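Local coordinates for protein benzoylformate decarboxylase (Mycobacterium smegmatis, PDB 4Q9D) that belongs to the thiamine pyrophosphate enzyme family, each subunit of its four-chain assembly carrying two TPP-binding domains and a central domain, at residues P94-A99 with A147-P152; K127-P132 with P156-I161. All blocks are in the same frame, centred on the assembly; numbering follows the deposited sequence.

Contact 1: P94-A99 with A147-P152; sequences PLIITA and AVAMQP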
ATOM      1  N   PRO B  94     -21.770  -6.909   1.627  1.00 21.41           N
ATOM      2  CA  PRO B  94     -21.198  -7.385   0.355  1.00 17.29           C
ATOM      3  C   PRO B  94     -21.475  -6.436  -0.808  1.00 26.25           C
ATOM      4  O   PRO B  94     -22.433  -6.633  -1.534  1.00 29.07           O
ATOM      5  CB  PRO B  94     -21.893  -8.749   0.124  1.00 18.47           C
ATOM      6  CG  PRO B  94     -23.244  -8.593   0.782  1.00 21.78           C
ATOM      7  CD  PRO B  94     -22.973  -7.667   2.019  1.00 21.54           C
ATOM      8  N   LEU B  95     -20.647  -5.412  -0.980  1.00 22.99           N
ATOM      9  CA  LEU B  95     -20.819  -4.504  -2.098  1.00 17.56           C
ATOM     10  C   LEU B  95     -19.738  -4.746  -3.131  1.00 23.35           C
ATOM     11  O   LEU B  95     -18.567  -4.870  -2.777  1.00 18.90           O
ATOM     12  CB  LEU B  95     -20.749  -3.044  -1.647  1.00 17.33           C
ATOM     13  CG  LEU B  95     -21.832  -2.608  -0.644  1.00 24.85           C
ATOM     14  CD1 LEU B  95     -21.673  -1.149  -0.305  1.00 17.53           C
ATOM     15  CD2 LEU B  95     -23.229  -2.858  -1.235  1.00 18.71           C
ATOM     16  N   ILE B  96     -20.122  -4.766  -4.401  1.00 20.01           N
ATOM     17  CA  ILE B  96     -19.134  -4.780  -5.481  1.00 18.02           C
ATOM     18  C   ILE B  96     -19.007  -3.361  -6.018  1.00 18.99           C
ATOM     19  O   ILE B  96     -19.917  -2.832  -6.675  1.00 20.53           O
ATOM     20  CB  ILE B  96     -19.536  -5.769  -6.582  1.00 18.78           C
ATOM     21  CG1 ILE B  96     -19.629  -7.172  -5.967  1.00 22.63           C
ATOM     22  CG2 ILE B  96     -18.542  -5.714  -7.780  1.00 21.28           C
ATOM     23  CD1 ILE B  96     -20.200  -8.183  -6.905  1.00 31.26           C
ATOM     24  N   ILE B  97     -17.888  -2.724  -5.692  1.00 19.51           N
ATOM     25  CA  ILE B  97     -17.681  -1.343  -6.096  1.00 18.94           C
ATOM     26  C   ILE B  97     -16.859  -1.361  -7.393  1.00 23.60           C
ATOM     27  O   ILE B  97     -15.781  -1.952  -7.433  1.00 22.68           O
ATOM     28  CB  ILE B  97     -16.905  -0.525  -5.018  1.00 23.79           C
ATOM     29  CG1 ILE B  97     -17.403  -0.812  -3.578  1.00 21.31           C
ATOM     30  CG2 ILE B  97     -16.941   0.973  -5.367  1.00 17.09           C
ATOM     31  CD1 ILE B  97     -18.781  -0.280  -3.328  1.00 21.29           C
ATOM     32  N   THR B  98     -17.362  -0.735  -8.450  1.00 19.96           N
ATOM     33  CA  THR B  98     -16.599  -0.624  -9.699  1.00 19.81           C
ATOM     34  C   THR B  98     -16.427   0.826 -10.032  1.00 22.94           C
ATOM     35  O   THR B  98     -17.249   1.669  -9.642  1.00 19.41           O
ATOM     36  CB  THR B  98     -17.285  -1.332 -10.893  1.00 22.83           C
ATOM     37  OG1 THR B  98     -18.486  -0.647 -11.248  1.00 23.76           O
ATOM     38  CG2 THR B  98     -17.603  -2.776 -10.521  1.00 20.44           C
ATOM     39  N   ALA B  99     -15.332   1.109 -10.728  1.00 19.28           N
ATOM     40  CA  ALA B  99     -15.063   2.419 -11.247  1.00 19.72           C
ATOM     41  C   ALA B  99     -14.539   2.263 -12.678  1.00 19.99           C
ATOM     42  O   ALA B  99     -13.828   1.319 -12.983  1.00 21.60           O
ATOM     43  CB  ALA B  99     -13.995   3.115 -10.399  1.00 13.71           C
ATOM     44  N   ALA B 147     -17.506 -13.618  -5.433  1.00 22.05           N
ATOM     45  CA  ALA B 147     -17.002 -14.656  -4.549  1.00 22.59           C
ATOM     46  C   ALA B 147     -16.335 -14.076  -3.298  1.00 24.58           C
ATOM     47  O   ALA B 147     -16.584 -14.545  -2.167  1.00 19.96           O
ATOM     48  CB  ALA B 147     -16.031 -15.595  -5.303  1.00 19.27           C
ATOM     49  N   VAL B 148     -15.505 -13.052  -3.480  1.00 24.26           N
ATOM     50  CA  VAL B 148     -14.792 -12.484  -2.330  1.00 21.63           C
ATOM     51  C   VAL B 148     -15.767 -11.749  -1.392  1.00 21.19           C
ATOM     52  O   VAL B 148     -15.731 -11.952  -0.195  1.00 26.29           O
ATOM     53  CB  VAL B 148     -13.669 -11.525  -2.722  1.00 22.07           C
ATOM     54  CG1 VAL B 148     -13.070 -10.832  -1.432  1.00 16.80           C
ATOM     55  CG2 VAL B 148     -12.570 -12.257  -3.548  1.00 14.61           C
ATOM     56  N   ALA B 149     -16.630 -10.915  -1.966  1.00 18.87           N
ATOM     57  CA  ALA B 149     -17.622 -10.168  -1.221  1.00 23.21           C
ATOM     58  C   ALA B 149     -18.524 -11.074  -0.379  1.00 25.63           C
ATOM     59  O   ALA B 149     -18.903 -10.705   0.726  1.00 23.69           O
ATOM     60  CB  ALA B 149     -18.505  -9.314  -2.187  1.00 19.99           C
ATOM     61  N   MET B 150     -18.876 -12.241  -0.919  1.00 25.57           N
ATOM     62  CA  MET B 150     -19.942 -13.071  -0.357  1.00 20.60           C
ATOM     63  C   MET B 150     -19.442 -14.122   0.608  1.00 23.82           C
ATOM     64  O   MET B 150     -20.215 -14.601   1.430  1.00 23.17           O
ATOM     65  CB  MET B 150     -20.766 -13.733  -1.464  1.00 24.58           C
ATOM     66  CG  MET B 150     -21.642 -12.746  -2.245  1.00 23.68           C
ATOM     67  SD  MET B 150     -22.974 -12.078  -1.189  1.00 25.90           S
ATOM     68  CE  MET B 150     -24.090 -13.498  -1.125  1.00 24.66           C
ATOM     69  N   GLN B 151     -18.155 -14.469   0.532  1.00 23.63           N
ATOM     70  CA  GLN B 151     -17.600 -15.428   1.481  1.00 20.19           C
ATOM     71  C   GLN B 151     -17.374 -14.733   2.816  1.00 23.65           C
ATOM     72  O   GLN B 151     -17.090 -13.537   2.858  1.00 21.44           O
ATOM     73  CB  GLN B 151     -16.328 -16.084   0.958  1.00 18.07           C
ATOM     74  CG  GLN B 151     -16.573 -16.914  -0.319  1.00 21.60           C
ATOM     75  CD  GLN B 151     -15.299 -17.573  -0.823  1.00 24.20           C
ATOM     76  OE1 GLN B 151     -15.261 -18.790  -1.034  1.00 23.53           O
ATOM     77  NE2 GLN B 151     -14.241 -16.773  -1.011  1.00 21.62           N
ATOM     78  N   PRO B 152     -17.530 -15.479   3.918  1.00 24.66           N
ATOM     79  CA  PRO B 152     -17.533 -14.829   5.245  1.00 25.12           C
ATOM     80  C   PRO B 152     -16.118 -14.472   5.725  1.00 23.23           C
ATOM     81  O   PRO B 152     -15.181 -15.169   5.386  1.00 24.71           O
ATOM     82  CB  PRO B 152     -18.143 -15.902   6.162  1.00 25.46           C
ATOM     83  CG  PRO B 152     -17.839 -17.218   5.480  1.00 20.43           C
ATOM     84  CD  PRO B 152     -17.942 -16.892   3.974  1.00 22.05           C
TER
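The ring of Pro94 brings its CB corner up to Ala149 and Met150: CB sits 3.6 Å from Ala149 O and 3.7 Å from Met150 SD, while the neighbouring ring atom CG lies 4.0 Å from the same sulfur. Beside it, Ala149 points its methyl toward the proline, CB to CB at 4.1 Å. Because that side chain ends at CB, the backbones can come close, with the CA atoms of Pro94 and Ala149 4.8 Å apart. Met150 reaches back from the end of the helix. Its CG is anti to the carbonyl carbon (chi1 -70°), and bends at chi2 and chi3 bring SD beside CB and CG of Pro94, the two side chains crossing obliquely. Further along the strand, Ile96 CG1 touches the methyl of Ala149 loosely at 4.5 Å, and Ile96 also packs on Ala145 and Tyr146 of the same helix. Leu95 and Ile97 point elsewhere, onto helix 50-64. The helix stops here: Gln151 N still bonds to Ala147 O, but Gln151 itself leaves helical geometry, and its side-chain amide bonds through OE1 to Ser305 OG and through NE2 to Pro302 O of the second subunit. What results is an apolar, buried seam where the last turn of helix 138-150 covers the start of strand 95-101, the helix-on-sheet layering of an alpha/beta domain with helices on both faces of a parallel sheet.

Contact 2: K127-P132 with P156-I161; sequences KWSYEP and PVFLSI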
ATOM      1  N   LYS B 127     -12.081  -5.838   1.017  1.00 16.39           N
ATOM      2  CA  LYS B 127     -11.535  -7.190   1.113  1.00 22.90           C
ATOM      3  C   LYS B 127     -10.569  -7.477  -0.031  1.00 21.86           C
ATOM      4  O   LYS B 127      -9.699  -8.306   0.101  1.00 26.66           O
ATOM      5  CB  LYS B 127     -12.640  -8.262   1.066  1.00 23.28           C
ATOM      6  CG  LYS B 127     -13.621  -8.256   2.248  1.00 23.66           C
ATOM      7  CD  LYS B 127     -14.634  -9.402   2.114  1.00 21.09           C
ATOM      8  CE  LYS B 127     -13.998 -10.765   2.450  1.00 20.35           C
ATOM      9  NZ  LYS B 127     -15.071 -11.840   2.373  1.00 22.06           N
ATOM     10  N   TRP B 128     -10.732  -6.777  -1.150  1.00 20.07           N
ATOM     11  CA  TRP B 128     -10.018  -7.117  -2.355  1.00 23.60           C
ATOM     12  C   TRP B 128     -10.168  -5.954  -3.328  1.00 21.40           C
ATOM     13  O   TRP B 128     -11.232  -5.328  -3.412  1.00 19.17           O
ATOM     14  CB  TRP B 128     -10.627  -8.374  -2.970  1.00 26.01           C
ATOM     15  CG  TRP B 128      -9.937  -8.889  -4.212  1.00 24.71           C
ATOM     16  CD1 TRP B 128      -8.641  -9.308  -4.314  1.00 36.52           C
ATOM     17  CD2 TRP B 128     -10.526  -9.107  -5.511  1.00 26.49           C
ATOM     18  NE1 TRP B 128      -8.379  -9.732  -5.593  1.00 38.30           N
ATOM     19  CE2 TRP B 128      -9.529  -9.650  -6.337  1.00 29.06           C
ATOM     20  CE3 TRP B 128     -11.790  -8.891  -6.050  1.00 31.56           C
ATOM     21  CZ2 TRP B 128      -9.753  -9.949  -7.689  1.00 33.56           C
ATOM     22  CZ3 TRP B 128     -12.013  -9.221  -7.385  1.00 29.49           C
ATOM     23  CH2 TRP B 128     -11.005  -9.736  -8.181  1.00 28.97           C
ATOM     24  N   SER B 129      -9.111  -5.697  -4.085  1.00 16.71           N
ATOM     25  CA  SER B 129      -9.054  -4.545  -4.977  1.00 18.85           C
ATOM     26  C   SER B 129      -8.331  -5.051  -6.246  1.00 20.65           C
ATOM     27  O   SER B 129      -7.264  -5.659  -6.153  1.00 19.48           O
ATOM     28  CB  SER B 129      -8.220  -3.466  -4.273  1.00 15.27           C
ATOM     29  OG  SER B 129      -8.198  -2.286  -4.987  1.00 31.86           O
ATOM     30  N   TYR B 130      -8.888  -4.827  -7.432  1.00 23.79           N
ATOM     31  CA  TYR B 130      -8.299  -5.466  -8.620  1.00 20.25           C
ATOM     32  C   TYR B 130      -8.589  -4.703  -9.902  1.00 18.08           C
ATOM     33  O   TYR B 130      -9.673  -4.145 -10.054  1.00 20.70           O
ATOM     34  CB  TYR B 130      -8.873  -6.877  -8.731  1.00 20.38           C
ATOM     35  CG  TYR B 130      -8.233  -7.784  -9.757  1.00 30.01           C
ATOM     36  CD1 TYR B 130      -6.920  -8.231  -9.610  1.00 18.69           C
ATOM     37  CD2 TYR B 130      -8.963  -8.241 -10.849  1.00 23.25           C
ATOM     38  CE1 TYR B 130      -6.344  -9.105 -10.554  1.00 26.18           C
ATOM     39  CE2 TYR B 130      -8.404  -9.123 -11.777  1.00 22.45           C
ATOM     40  CZ  TYR B 130      -7.106  -9.541 -11.637  1.00 26.17           C
ATOM     41  OH  TYR B 130      -6.592 -10.411 -12.585  1.00 27.55           O
ATOM     42  N   GLU B 131      -7.615  -4.672 -10.808  1.00 17.62           N
ATOM     43  CA  GLU B 131      -7.816  -4.180 -12.174  1.00 21.23           C
ATOM     44  C   GLU B 131      -7.349  -5.298 -13.112  1.00 20.31           C
ATOM     45  O   GLU B 131      -6.192  -5.667 -13.066  1.00 22.04           O
ATOM     46  CB  GLU B 131      -6.938  -2.967 -12.415  1.00 16.33           C
ATOM     47  CG  GLU B 131      -7.131  -2.281 -13.795  1.00 21.56           C
ATOM     48  CD  GLU B 131      -6.603  -0.853 -13.758  1.00 21.24           C
ATOM     49  OE1 GLU B 131      -7.370   0.098 -13.420  1.00 23.95           O
ATOM     50  OE2 GLU B 131      -5.415  -0.678 -14.018  1.00 25.60           O
ATOM     51  N   PRO B 132      -8.249  -5.854 -13.945  1.00 20.16           N
ATOM     52  CA  PRO B 132      -7.847  -7.022 -14.759  1.00 20.95           C
ATOM     53  C   PRO B 132      -6.641  -6.749 -15.665  1.00 17.93           C
ATOM     54  O   PRO B 132      -6.503  -5.661 -16.209  1.00 20.31           O
ATOM     55  CB  PRO B 132      -9.081  -7.289 -15.612  1.00 16.46           C
ATOM     56  CG  PRO B 132     -10.235  -6.791 -14.742  1.00 24.92           C
ATOM     57  CD  PRO B 132      -9.688  -5.545 -14.080  1.00 18.35           C
ATOM     58  N   PRO B 156     -17.007  -5.228   1.291  1.00 23.02           N
ATOM     59  CA  PRO B 156     -16.976  -4.619  -0.046  1.00 18.56           C
ATOM     60  C   PRO B 156     -15.685  -4.954  -0.790  1.00 20.23           C
ATOM     61  O   PRO B 156     -14.628  -5.190  -0.180  1.00 19.46           O
ATOM     62  CB  PRO B 156     -17.050  -3.118   0.251  1.00 15.85           C
ATOM     63  CG  PRO B 156     -16.368  -2.993   1.632  1.00 17.13           C
ATOM     64  CD  PRO B 156     -16.797  -4.244   2.375  1.00 17.00           C
ATOM     65  N   VAL B 157     -15.768  -4.966  -2.116  1.00 18.73           N
ATOM     66  CA  VAL B 157     -14.571  -5.171  -2.927  1.00 15.69           C
ATOM     67  C   VAL B 157     -14.535  -4.128  -4.033  1.00 21.80           C
ATOM     68  O   VAL B 157     -15.559  -3.509  -4.335  1.00 19.52           O
ATOM     69  CB  VAL B 157     -14.519  -6.601  -3.519  1.00 19.30           C
ATOM     70  CG1 VAL B 157     -14.589  -7.652  -2.394  1.00 16.69           C
ATOM     71  CG2 VAL B 157     -15.664  -6.796  -4.497  1.00 20.47           C
ATOM     72  N   PHE B 158     -13.354  -3.926  -4.634  1.00 18.72           N
ATOM     73  CA  PHE B 158     -13.181  -2.893  -5.646  1.00 21.16           C
ATOM     74  C   PHE B 158     -12.625  -3.468  -6.967  1.00 22.55           C
ATOM     75  O   PHE B 158     -11.625  -4.211  -6.986  1.00 17.95           O
ATOM     76  CB  PHE B 158     -12.252  -1.778  -5.121  1.00 16.59           C
ATOM     77  CG  PHE B 158     -11.997  -0.666  -6.120  1.00 22.51           C
ATOM     78  CD1 PHE B 158     -12.944   0.333  -6.338  1.00 17.23           C
ATOM     79  CD2 PHE B 158     -10.797  -0.591  -6.799  1.00 19.72           C
ATOM     80  CE1 PHE B 158     -12.701   1.382  -7.240  1.00 22.63           C
ATOM     81  CE2 PHE B 158     -10.556   0.430  -7.720  1.00 23.69           C
ATOM     82  CZ  PHE B 158     -11.500   1.413  -7.948  1.00 14.67           C
ATOM     83  N   LEU B 159     -13.257  -3.088  -8.069  1.00 18.85           N
ATOM     84  CA  LEU B 159     -12.808  -3.493  -9.405  1.00 20.21           C
ATOM     85  C   LEU B 159     -12.701  -2.268 -10.261  1.00 17.41           C
ATOM     86  O   LEU B 159     -13.669  -1.521 -10.393  1.00 18.50           O
ATOM     87  CB  LEU B 159     -13.852  -4.390 -10.060  1.00 24.09           C
ATOM     88  CG  LEU B 159     -13.705  -5.900 -10.059  1.00 34.23           C
ATOM     89  CD1 LEU B 159     -14.876  -6.464 -10.866  1.00 28.51           C
ATOM     90  CD2 LEU B 159     -12.381  -6.293 -10.721  1.00 35.60           C
ATOM     91  N   SER B 160     -11.536  -2.074 -10.859  1.00 21.28           N
ATOM     92  CA  SER B 160     -11.280  -0.946 -11.739  1.00 18.77           C
ATOM     93  C   SER B 160     -11.258  -1.492 -13.173  1.00 18.95           C
ATOM     94  O   SER B 160     -10.518  -2.448 -13.442  1.00 19.22           O
ATOM     95  CB  SER B 160      -9.903  -0.390 -11.437  1.00 15.94           C
ATOM     96  OG  SER B 160      -9.672   0.756 -12.237  1.00 21.25           O
ATOM     97  N   ILE B 161     -12.045  -0.909 -14.080  1.00 20.03           N
ATOM     98  CA  ILE B 161     -12.148  -1.455 -15.453  1.00 19.01           C
ATOM     99  C   ILE B 161     -11.846  -0.402 -16.528  1.00 20.66           C
ATOM    100  O   ILE B 161     -12.648   0.519 -16.766  1.00 19.48           O
ATOM    101  CB  ILE B 161     -13.546  -2.056 -15.760  1.00 21.36           C
ATOM    102  CG1 ILE B 161     -14.066  -2.944 -14.595  1.00 17.39           C
ATOM    103  CG2 ILE B 161     -13.530  -2.801 -17.119  1.00 17.46           C
ATOM    104  CD1 ILE B 161     -13.208  -4.176 -14.398  1.00 25.11           C
TER
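Glu131 OE1 is gripped by two donors: Ser160 OG donates a hydrogen bond to it at 2.7 Å, and Gln101 NE2 of strand 95-101 bonds to it as well. The serine meets the anti lone pair of OE1, on the side away from the other carboxylate oxygen; Glu131 CG, anti to its backbone N (chi1 -176°), and the extended chain beyond it carry the carboxylate over to Ser160. This pair lies just past the end of a parallel strand pairing, in which 128-130, the outermost strand within this chain, runs beside 157-162 and helix 138-150 makes the beta-alpha-beta crossover between them. The two strands run 2° apart. Trp128 O takes Phe158 N at 2.8 Å and Tyr130 O takes Ser160 N at 2.9 Å, whereas the Tyr130 N to Phe158 O bond, also 2.8 Å, is more bent, at 139° about the hydrogen. Lys127 N bonds to Pro156 O at 2.9 Å; its amine turns away to Val148 O and Pro153 O. Trp128, Tyr130, Val157 and Leu159 share one sheet face; of these, Trp128 packs on Gln144 and Val148 of helix 138-150, and Val157 on Ala145 and Val148. Tyr130 CB sits over one face of the indole, 3.4 Å above its plane and toward the rim. Tyr130 and Leu159 run side by side, and Leu159 CD2 meets the phenol ring at its edge, in plane, 3.9 Å from Tyr130 CD2.

In the fold
Both contacts belong to the same sheet and share helix 138-150, which packs on the start of strand 95-101 in contact 1 and is the connection between the two strands of contact 2. Strand 157-162 lies between 95-101 and 128-130, so the Ile97 N to Val157 O backbone bond ties the two sites together directly, and the amine of Lys127 is a second tie. Contact 1 is fully buried, small and apolar, made by van der Waals contact of Pro94 and Ile96 with the end of the helix. Contact 2 is larger and only partly buried, lies at the sheet border within the chain, and rests on backbone hydrogen bonds; there Tyr130 also packs on Val108 of the third subunit.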